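Local atomic coordinates of CT253 (Chlamydia trachomatis serovar L2, PDB entry 6UXC), a protein that is of unknown function, but is probably a chlamydial lipoprotein made with a signal sequence, from an uncharacterised family. Residues E35-N40 / T164-M169; Q42-E47 / R172-I177; E84-L89 / F123-N128. All coordinates share one frame; numbering follows the deposited sequence.

Contact 1: E35-N40 / T164-M169; sequences ELLPWN and TPMGLM
A Met-aromatic contact, in which Met166 meets Trp39 and Leu37, brings the loop that leads into helix 41-55 against the first turn of helix 165-184. It shows how one long, unbranched side chain can span a wide gap, for the nearest CA atoms, those of Leu37 and Met166, lie 11.3 Å apart. Met166 leaves its helix with CG anti to the backbone N (chi1 -174°) and runs straight until it bends at chi3, so that sulfur and methyl find different partners. SD approaches the far rim of the indole obliquely, 3.7 Å from Trp39 CZ2 and 4.9 Å from the centroid of the six-membered ring. CE meets the branched end of Leu37 tip to tip, at 4.1 Å from Leu37 CD2. Within the loop, Leu37 CD1 also lies over one face of the indole, 3.7 Å above its plane and offset toward the rim. The ring is anchored further by the hydrogen bond from Trp39 NE1 to Glu44, and Trp156 and Phe161 add aromatic neighbours. On the helix side, Thr164 OG1 accepts from Gly167 N at 3.1 Å, fixing the turn from which Met166 projects. Asn40 likewise caps helix 41-55 through Ala43 N. Two N-capped helix starts are thus joined by a Met-aromatic contact.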
loop_
_atom_site.group_PDB
_atom_site.type_symbol
_atom_site.label_atom_id
_atom_site.label_comp_id
_atom_site.label_asym_id
_atom_site.label_seq_id
_atom_site.Cartn_x
_atom_site.Cartn_y
_atom_site.Cartn_z
ATOM N N GLU A 35 5.375 -16.523 -12.052
ATOM C CA GLU A 35 4.194 -15.679 -11.864
ATOM C C GLU A 35 3.178 -15.936 -12.970
ATOM O O GLU A 35 3.459 -15.751 -14.156
ATOM C CB GLU A 35 4.567 -14.193 -11.831
ATOM N N LEU A 36 1.993 -16.372 -12.559
ATOM C CA LEU A 36 0.887 -16.644 -13.467
ATOM C C LEU A 36 -0.038 -15.446 -13.626
ATOM O O LEU A 36 -1.146 -15.589 -14.167
ATOM C CB LEU A 36 0.106 -17.853 -12.959
ATOM C CG LEU A 36 -0.684 -18.675 -13.975
ATOM C CD1 LEU A 36 0.216 -19.208 -15.100
ATOM C CD2 LEU A 36 -1.376 -19.812 -13.245
ATOM N N LEU A 37 0.382 -14.277 -13.160
ATOM C CA LEU A 37 -0.456 -13.110 -13.364
ATOM C C LEU A 37 0.079 -12.261 -14.496
ATOM O O LEU A 37 1.287 -12.039 -14.595
ATOM C CB LEU A 37 -0.512 -12.253 -12.105
ATOM C CG LEU A 37 -1.594 -12.579 -11.093
ATOM C CD1 LEU A 37 -1.666 -11.428 -10.134
ATOM C CD2 LEU A 37 -2.952 -12.841 -11.757
ATOM N N PRO A 38 -0.811 -11.752 -15.362
ATOM C CA PRO A 38 -0.369 -10.868 -16.440
ATOM C C PRO A 38 -0.078 -9.442 -16.004
ATOM O O PRO A 38 0.090 -8.573 -16.863
ATOM C CB PRO A 38 -1.554 -10.916 -17.417
ATOM C CG PRO A 38 -2.726 -11.143 -16.556
ATOM C CD PRO A 38 -2.250 -12.044 -15.438
ATOM N N TRP A 39 -0.014 -9.168 -14.702
ATOM C CA TRP A 39 0.406 -7.863 -14.237
ATOM C C TRP A 39 1.212 -8.051 -12.966
ATOM O O TRP A 39 1.214 -9.117 -12.354
ATOM C CB TRP A 39 -0.790 -6.906 -14.012
ATOM C CG TRP A 39 -1.611 -7.188 -12.762
ATOM C CD1 TRP A 39 -1.451 -6.643 -11.516
ATOM C CD2 TRP A 39 -2.722 -8.092 -12.656
ATOM N NE1 TRP A 39 -2.390 -7.169 -10.639
ATOM C CE2 TRP A 39 -3.185 -8.044 -11.319
ATOM C CE3 TRP A 39 -3.375 -8.924 -13.558
ATOM C CZ2 TRP A 39 -4.266 -8.818 -10.866
ATOM C CZ3 TRP A 39 -4.446 -9.685 -13.107
ATOM C CH2 TRP A 39 -4.876 -9.618 -11.767
ATOM N N ASN A 40 1.884 -6.982 -12.561
ATOM C CA ASN A 40 2.724 -6.975 -11.376
ATOM C C ASN A 40 1.906 -6.534 -10.162
ATOM O O ASN A 40 1.360 -5.432 -10.148
ATOM C CB ASN A 40 3.897 -6.023 -11.610
ATOM C CG ASN A 40 4.806 -5.930 -10.431
ATOM O OD1 ASN A 40 4.801 -4.941 -9.704
ATOM N ND2 ASN A 40 5.608 -6.970 -10.226
ATOM N N THR A 164 -14.145 -10.139 -9.884
ATOM C CA THR A 164 -13.472 -11.400 -9.641
ATOM C C THR A 164 -13.153 -11.541 -8.163
ATOM O O THR A 164 -13.170 -10.555 -7.423
ATOM C CB THR A 164 -12.174 -11.483 -10.430
ATOM O OG1 THR A 164 -11.261 -10.498 -9.910
ATOM C CG2 THR A 164 -12.444 -11.255 -11.911
ATOM N N PRO A 165 -12.856 -12.759 -7.705
ATOM C CA PRO A 165 -12.567 -12.919 -6.280
ATOM C C PRO A 165 -11.365 -12.094 -5.857
ATOM O O PRO A 165 -11.383 -11.455 -4.795
ATOM C CB PRO A 165 -12.338 -14.434 -6.146
ATOM C CG PRO A 165 -13.248 -15.010 -7.183
ATOM C CD PRO A 165 -13.062 -14.068 -8.357
ATOM N N MET A 166 -10.324 -12.061 -6.684
ATOM C CA MET A 166 -9.156 -11.282 -6.311
ATOM C C MET A 166 -9.492 -9.796 -6.277
ATOM O O MET A 166 -9.016 -9.075 -5.404
ATOM C CB MET A 166 -8.016 -11.528 -7.288
ATOM C CG MET A 166 -6.721 -10.850 -6.844
ATOM S SD MET A 166 -5.427 -10.881 -8.060
ATOM C CE MET A 166 -5.308 -12.621 -8.465
ATOM N N GLY A 167 -10.269 -9.321 -7.252
ATOM C CA GLY A 167 -10.547 -7.895 -7.350
ATOM C C GLY A 167 -11.437 -7.407 -6.224
ATOM O O GLY A 167 -11.232 -6.314 -5.687
ATOM N N LEU A 168 -12.420 -8.218 -5.847
ATOM C CA LEU A 168 -13.265 -7.905 -4.696
ATOM C C LEU A 168 -12.415 -7.801 -3.436
ATOM O O LEU A 168 -12.560 -6.866 -2.637
ATOM C CB LEU A 168 -14.322 -8.997 -4.544
ATOM C CG LEU A 168 -15.408 -9.034 -5.616
ATOM C CD1 LEU A 168 -16.184 -10.361 -5.625
ATOM C CD2 LEU A 168 -16.370 -7.887 -5.378
ATOM N N MET A 169 -11.524 -8.778 -3.249
ATOM C CA MET A 169 -10.643 -8.807 -2.091
ATOM C C MET A 169 -9.730 -7.587 -2.079
ATOM O O MET A 169 -9.617 -6.888 -1.060
ATOM C CB MET A 169 -9.835 -10.108 -2.113
ATOM C CG MET A 169 -8.998 -10.374 -0.884
ATOM S SD MET A 169 -7.320 -9.771 -1.082
ATOM C CE MET A 169 -6.654 -10.955 -2.262
#

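Contact 2: Q42-E47 / R172-I177; sequences QAEFSE and RLFREI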
loop_
_atom_site.group_PDB
_atom_site.type_symbol
_atom_site.label_atom_id
_atom_site.label_comp_id
_atom_site.label_asym_id
_atom_site.label_seq_id
_atom_site.Cartn_x
_atom_site.Cartn_y
_atom_site.Cartn_z
ATOM N N GLN A 42 2.777 -5.675 -7.097
ATOM C CA GLN A 42 3.306 -4.442 -6.508
ATOM C C GLN A 42 2.854 -3.213 -7.279
ATOM O O GLN A 42 2.500 -2.182 -6.681
ATOM C CB GLN A 42 4.837 -4.458 -6.475
ATOM C CG GLN A 42 5.426 -5.213 -5.341
ATOM N N ALA A 43 2.838 -3.301 -8.609
ATOM C CA ALA A 43 2.454 -2.137 -9.386
ATOM C C ALA A 43 0.976 -1.822 -9.215
ATOM O O ALA A 43 0.592 -0.651 -9.097
ATOM C CB ALA A 43 2.793 -2.344 -10.859
ATOM N N GLU A 44 0.120 -2.855 -9.207
ATOM C CA GLU A 44 -1.293 -2.638 -8.937
ATOM C C GLU A 44 -1.475 -1.977 -7.581
ATOM O O GLU A 44 -2.225 -0.998 -7.442
ATOM C CB GLU A 44 -2.062 -3.960 -8.977
ATOM C CG GLU A 44 -3.539 -3.807 -8.478
ATOM C CD GLU A 44 -4.219 -5.120 -8.131
ATOM O OE1 GLU A 44 -3.590 -6.212 -8.274
ATOM O OE2 GLU A 44 -5.396 -5.017 -7.674
ATOM N N PHE A 45 -0.869 -2.561 -6.552
ATOM C CA PHE A 45 -1.093 -2.019 -5.214
ATOM C C PHE A 45 -0.595 -0.581 -5.121
ATOM O O PHE A 45 -1.237 0.261 -4.490
ATOM C CB PHE A 45 -0.412 -2.884 -4.155
ATOM C CG PHE A 45 -1.226 -4.106 -3.727
ATOM C CD1 PHE A 45 -1.777 -4.964 -4.669
ATOM C CD2 PHE A 45 -1.416 -4.372 -2.392
ATOM C CE1 PHE A 45 -2.514 -6.096 -4.254
ATOM C CE2 PHE A 45 -2.155 -5.475 -1.964
ATOM C CZ PHE A 45 -2.680 -6.356 -2.914
ATOM N N SER A 46 0.569 -0.285 -5.698
ATOM C CA SER A 46 1.066 1.089 -5.642
ATOM C C SER A 46 0.094 2.059 -6.288
ATOM O O SER A 46 -0.197 3.134 -5.741
ATOM C CB SER A 46 2.421 1.189 -6.332
ATOM O OG SER A 46 3.419 0.474 -5.633
ATOM N N GLU A 47 -0.390 1.716 -7.475
ATOM C CA GLU A 47 -1.270 2.626 -8.185
ATOM C C GLU A 47 -2.600 2.781 -7.461
ATOM O O GLU A 47 -3.123 3.895 -7.329
ATOM C CB GLU A 47 -1.512 2.139 -9.606
ATOM C CG GLU A 47 -2.461 3.092 -10.323
ATOM C CD GLU A 47 -2.582 2.813 -11.797
ATOM O OE1 GLU A 47 -3.702 2.924 -12.325
ATOM O OE2 GLU A 47 -1.561 2.464 -12.417
ATOM N N ARG A 172 -11.535 -4.213 -1.096
ATOM C CA ARG A 172 -11.801 -4.019 0.329
ATOM C C ARG A 172 -10.508 -3.703 1.071
ATOM O O ARG A 172 -10.486 -2.844 1.965
ATOM C CB ARG A 172 -12.481 -5.253 0.931
ATOM C CG ARG A 172 -13.949 -5.411 0.546
ATOM C CD ARG A 172 -14.696 -6.307 1.546
ATOM N NE ARG A 172 -13.959 -7.542 1.745
ATOM C CZ ARG A 172 -14.046 -8.599 0.940
ATOM N NH1 ARG A 172 -14.883 -8.584 -0.097
ATOM N NH2 ARG A 172 -13.315 -9.679 1.191
ATOM N N LEU A 173 -9.425 -4.387 0.707
ATOM C CA LEU A 173 -8.139 -4.155 1.344
ATOM C C LEU A 173 -7.625 -2.746 1.073
ATOM O O LEU A 173 -7.133 -2.077 1.995
ATOM C CB LEU A 173 -7.154 -5.210 0.858
ATOM C CG LEU A 173 -5.772 -5.240 1.483
ATOM C CD1 LEU A 173 -5.818 -5.370 2.997
ATOM C CD2 LEU A 173 -4.986 -6.393 0.862
ATOM N N PHE A 174 -7.714 -2.269 -0.179
ATOM C CA PHE A 174 -7.239 -0.920 -0.476
ATOM C C PHE A 174 -8.051 0.103 0.309
ATOM O O PHE A 174 -7.500 1.073 0.837
ATOM C CB PHE A 174 -7.349 -0.594 -1.964
ATOM C CG PHE A 174 -6.562 -1.495 -2.859
ATOM C CD1 PHE A 174 -5.352 -2.013 -2.480
ATOM C CD2 PHE A 174 -7.043 -1.795 -4.119
ATOM C CE1 PHE A 174 -4.637 -2.842 -3.326
ATOM C CE2 PHE A 174 -6.315 -2.618 -4.975
ATOM C CZ PHE A 174 -5.129 -3.131 -4.572
ATOM N N ARG A 175 -9.367 -0.106 0.390
ATOM C CA ARG A 175 -10.210 0.810 1.149
ATOM C C ARG A 175 -9.791 0.857 2.611
ATOM O O ARG A 175 -9.689 1.944 3.192
ATOM C CB ARG A 175 -11.666 0.387 1.043
ATOM C CG ARG A 175 -12.308 0.629 -0.294
ATOM C CD ARG A 175 -13.699 0.047 -0.234
ATOM N NE ARG A 175 -14.414 0.112 -1.499
ATOM C CZ ARG A 175 -15.221 -0.844 -1.947
ATOM N NH1 ARG A 175 -15.398 -1.962 -1.252
ATOM N NH2 ARG A 175 -15.839 -0.690 -3.107
ATOM N N GLU A 176 -9.490 -0.303 3.203
ATOM C CA GLU A 176 -9.108 -0.338 4.612
ATOM C C GLU A 176 -7.749 0.305 4.831
ATOM O O GLU A 176 -7.535 0.995 5.838
ATOM C CB GLU A 176 -9.083 -1.768 5.161
ATOM C CG GLU A 176 -8.828 -1.788 6.688
ATOM C CD GLU A 176 -8.971 -3.168 7.354
ATOM O OE1 GLU A 176 -9.560 -3.232 8.456
ATOM O OE2 GLU A 176 -8.483 -4.169 6.817
ATOM N N ILE A 177 -6.811 0.067 3.916
ATOM C CA ILE A 177 -5.480 0.639 4.063
ATOM C C ILE A 177 -5.585 2.158 4.135
ATOM O O ILE A 177 -5.012 2.805 5.019
ATOM C CB ILE A 177 -4.573 0.191 2.906
ATOM C CG1 ILE A 177 -4.182 -1.290 3.051
ATOM C CG2 ILE A 177 -3.357 1.066 2.847
ATOM C CD1 ILE A 177 -3.592 -1.872 1.773
#
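Phe45 and Phe174 form a T-shaped pair at the heart of the packing between helices 41-55 and 165-184. The ring planes stand at 87° with centroids 4.9 Å apart, and the edge of Phe174 is directed into the face of Phe45. Phe174 CE1 sits over the centre of that face, 3.5 Å above its plane, and comes within 3.7 Å of Phe45 CG. Both rings start beside their backbone N, anti to the carbonyl carbon, and reach across a gap that the backbones leave wide: the short helical segments approach no closer than 11.4 Å between axes, at a crossing angle of -47°.

The neighbouring part of the Phe174 rim faces a carboxylate. Glu44 OE2 lies in the plane of Phe174, 3.6 Å from Phe174 CZ, with the carboxylate nearly perpendicular to the ring, so its negative charge probably meets the positive rim of the aromatic. This buried group is also held by hydrogen bonds, OE2 with His170 and OE1 with Trp39. Leu173 adds a lighter touch, its CD2 standing 4.1 Å from Phe45 CE2.

The outer side is looser and polar. Arg172 and Arg175 are exposed and make no contact with residues 42-47. Glu47, partly exposed, forms salt bridges with Arg51 and Arg157, while Arg172 bonds Gln142. Below the aromatic pair, Val26 and Val118 take up Phe45 and Val120 takes up Ile177, so the two helices pack on one face of a mixed beta sheet, the layered alpha/beta architecture of this domain.

Contact 3: E84-L89 / F123-N128; sequences ELATQL and FDIRHN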
loop_
_atom_site.group_PDB
_atom_site.type_symbol
_atom_site.label_atom_id
_atom_site.label_comp_id
_atom_site.label_asym_id
_atom_site.label_seq_id
_atom_site.Cartn_x
_atom_site.Cartn_y
_atom_site.Cartn_z
ATOM N N GLU A 84 18.831 13.012 7.914
ATOM C CA GLU A 84 19.459 13.227 6.620
ATOM C C GLU A 84 18.927 12.249 5.592
ATOM O O GLU A 84 18.803 12.592 4.415
ATOM C CB GLU A 84 20.974 13.057 6.766
ATOM C CG GLU A 84 21.783 13.215 5.512
ATOM C CD GLU A 84 23.275 12.982 5.770
ATOM O OE1 GLU A 84 23.643 11.950 6.389
ATOM O OE2 GLU A 84 24.077 13.844 5.370
ATOM N N LEU A 85 18.643 11.017 6.017
ATOM C CA LEU A 85 18.209 9.954 5.107
ATOM C C LEU A 85 16.717 10.029 4.751
ATOM O O LEU A 85 16.261 9.201 3.963
ATOM C CB LEU A 85 18.531 8.596 5.717
ATOM C CG LEU A 85 19.886 8.045 5.278
ATOM C CD1 LEU A 85 20.328 6.906 6.197
ATOM C CD2 LEU A 85 19.795 7.597 3.790
ATOM N N ALA A 86 15.975 11.014 5.270
ATOM C CA ALA A 86 14.571 11.186 4.933
ATOM C C ALA A 86 14.289 12.425 4.094
ATOM O O ALA A 86 13.148 12.603 3.658
ATOM C CB ALA A 86 13.700 11.222 6.201
ATOM N N THR A 87 15.301 13.269 3.817
ATOM C CA THR A 87 15.032 14.556 3.166
ATOM C C THR A 87 14.457 14.404 1.766
ATOM O O THR A 87 13.766 15.306 1.283
ATOM C CB THR A 87 16.308 15.380 3.096
ATOM O OG1 THR A 87 17.299 14.675 2.339
ATOM C CG2 THR A 87 16.816 15.670 4.507
ATOM N N GLN A 88 14.723 13.280 1.099
ATOM C CA GLN A 88 14.168 13.072 -0.239
ATOM C C GLN A 88 12.654 12.939 -0.244
ATOM O O GLN A 88 12.036 13.047 -1.314
ATOM C CB GLN A 88 14.782 11.829 -0.871
ATOM C CG GLN A 88 16.209 12.019 -1.324
ATOM C CD GLN A 88 16.825 10.751 -1.854
ATOM O OE1 GLN A 88 16.124 9.837 -2.312
ATOM N NE2 GLN A 88 18.138 10.667 -1.766
ATOM N N LEU A 89 12.037 12.764 0.919
ATOM C CA LEU A 89 10.584 12.690 1.008
ATOM C C LEU A 89 9.952 13.993 1.456
ATOM O O LEU A 89 8.726 14.124 1.426
ATOM C CB LEU A 89 10.198 11.560 1.941
ATOM C CG LEU A 89 10.688 10.262 1.266
ATOM C CD1 LEU A 89 11.073 9.236 2.244
ATOM C CD2 LEU A 89 9.675 9.742 0.239
ATOM N N PHE A 123 5.133 6.910 8.919
ATOM C CA PHE A 123 6.211 7.584 9.626
ATOM C C PHE A 123 5.946 9.079 9.612
ATOM O O PHE A 123 5.505 9.616 8.594
ATOM C CB PHE A 123 7.558 7.347 8.969
ATOM C CG PHE A 123 8.055 5.917 9.037
ATOM C CD1 PHE A 123 7.527 4.937 8.217
ATOM C CD2 PHE A 123 9.037 5.572 9.960
ATOM C CE1 PHE A 123 7.998 3.634 8.298
ATOM C CE2 PHE A 123 9.509 4.295 10.036
ATOM C CZ PHE A 123 8.989 3.321 9.204
ATOM N N ASP A 124 6.258 9.743 10.720
ATOM C CA ASP A 124 6.212 11.195 10.833
ATOM C C ASP A 124 7.615 11.713 10.566
ATOM O O ASP A 124 8.541 11.346 11.288
ATOM C CB ASP A 124 5.761 11.591 12.237
ATOM C CG ASP A 124 5.487 13.062 12.395
ATOM O OD1 ASP A 124 5.899 13.895 11.556
ATOM O OD2 ASP A 124 4.853 13.389 13.437
ATOM N N ILE A 125 7.784 12.544 9.539
ATOM C CA ILE A 125 9.113 13.064 9.234
ATOM C C ILE A 125 9.192 14.581 9.437
ATOM O O ILE A 125 10.097 15.249 8.910
ATOM C CB ILE A 125 9.579 12.626 7.829
ATOM C CG1 ILE A 125 8.673 13.164 6.727
ATOM C CG2 ILE A 125 9.657 11.084 7.735
ATOM C CD1 ILE A 125 9.276 13.042 5.347
ATOM N N ARG A 126 8.292 15.144 10.246
ATOM C CA ARG A 126 8.391 16.542 10.601
ATOM C C ARG A 126 9.507 16.782 11.613
ATOM O O ARG A 126 9.978 15.871 12.299
ATOM C CB ARG A 126 7.058 17.020 11.175
ATOM C CG ARG A 126 5.945 16.926 10.129
ATOM C CD ARG A 126 4.604 17.361 10.722
ATOM N NE ARG A 126 4.139 16.321 11.616
ATOM C CZ ARG A 126 3.013 16.356 12.311
ATOM N NH1 ARG A 126 2.209 17.411 12.246
ATOM N NH2 ARG A 126 2.702 15.327 13.080
ATOM N N HIS A 127 9.914 18.048 11.704
ATOM C CA HIS A 127 10.773 18.540 12.789
ATOM C C HIS A 127 12.141 17.867 12.796
ATOM O O HIS A 127 12.750 17.691 13.859
ATOM C CB HIS A 127 10.069 18.371 14.127
ATOM C CG HIS A 127 8.713 18.989 14.138
ATOM N ND1 HIS A 127 7.571 18.287 14.452
ATOM C CD2 HIS A 127 8.310 20.239 13.812
ATOM C CE1 HIS A 127 6.524 19.085 14.341
ATOM N NE2 HIS A 127 6.946 20.274 13.952
ATOM N N ASN A 128 12.646 17.536 11.605
ATOM C CA ASN A 128 13.969 16.938 11.432
ATOM C C ASN A 128 14.109 15.660 12.242
ATOM O O ASN A 128 15.204 15.330 12.700
ATOM C CB ASN A 128 15.098 17.911 11.814
ATOM C CG ASN A 128 15.319 18.991 10.779
ATOM O OD1 ASN A 128 15.181 18.758 9.581
ATOM N ND2 ASN A 128 15.684 20.183 11.240
#
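Ile125, just past the end of strand 113-124, packs against Ala86 and Leu89 in a small apolar contact beside an Asx turn that starts the connection to strand 131-143. Here an apolar side chain packs inward while Asp124 and Arg126 bond to one another.

The apolar part rests on the two branches of Ile125. Its CG1 lies between the backbone N and the carbonyl carbon (chi1 62°), and the extended chain beyond carries CD1 to within 3.8 Å of Leu89 CB. The other branch turns to Ala86, where Ile125 CG2 and Ala86 CB are 4.3 Å apart. All three residues are buried. Val95 of strand 94-105 touches both Ile125 and Leu89, while Val130 adjoins Ala86, so the cluster extends to the neighbouring strand and to the far side of the turn.

Backbone hydrogen bonds shape both partners. Leu89 N donates to Ala86 O at 3.0 Å in the 3-10 segment 87-89, and the side chains of Ala86 and Leu89 both set out toward Ile125. On the other side, Ile125 is tied to Glu93 and Phe123 to Val95, keeping the strand end aligned with the strand beside it.

Charged and polar interactions occupy the side of the turn where Asp124 and Arg126 meet. Asp124 OD1 accepts the backbone N of Arg126 at 3.0 Å, the bond that defines the Asx turn. The guanidinium comes back side-on to the same carboxylate: Arg126 NE reaches OD1, from the opposite face of its plane to Arg126 N, and Arg126 NH2 lies 2.9 Å from Asp124 OD2 in a salt bridge.

Contacts 1 and 2 are directly connected: both use helix 165-184, and Trp39 NE1 lies 2.8 Å from Glu44 OE1, a probable hydrogen bond. Their centres are about 12 Å apart, contact 2 near the middle of the chain and contact 1 toward its edge. Contact 3 stands apart on the other side of the chain's centre from contact 1, with centres about 34 Å apart, and its nearest atoms lie about 12 Å from those of contact 2. The beta sheet runs between them, as strand 113-124 packs under the helices and ends at contact 3. The sodium site, formed by Leu53, His54, Ser56 and Leu59, involves none of the residues in these segments.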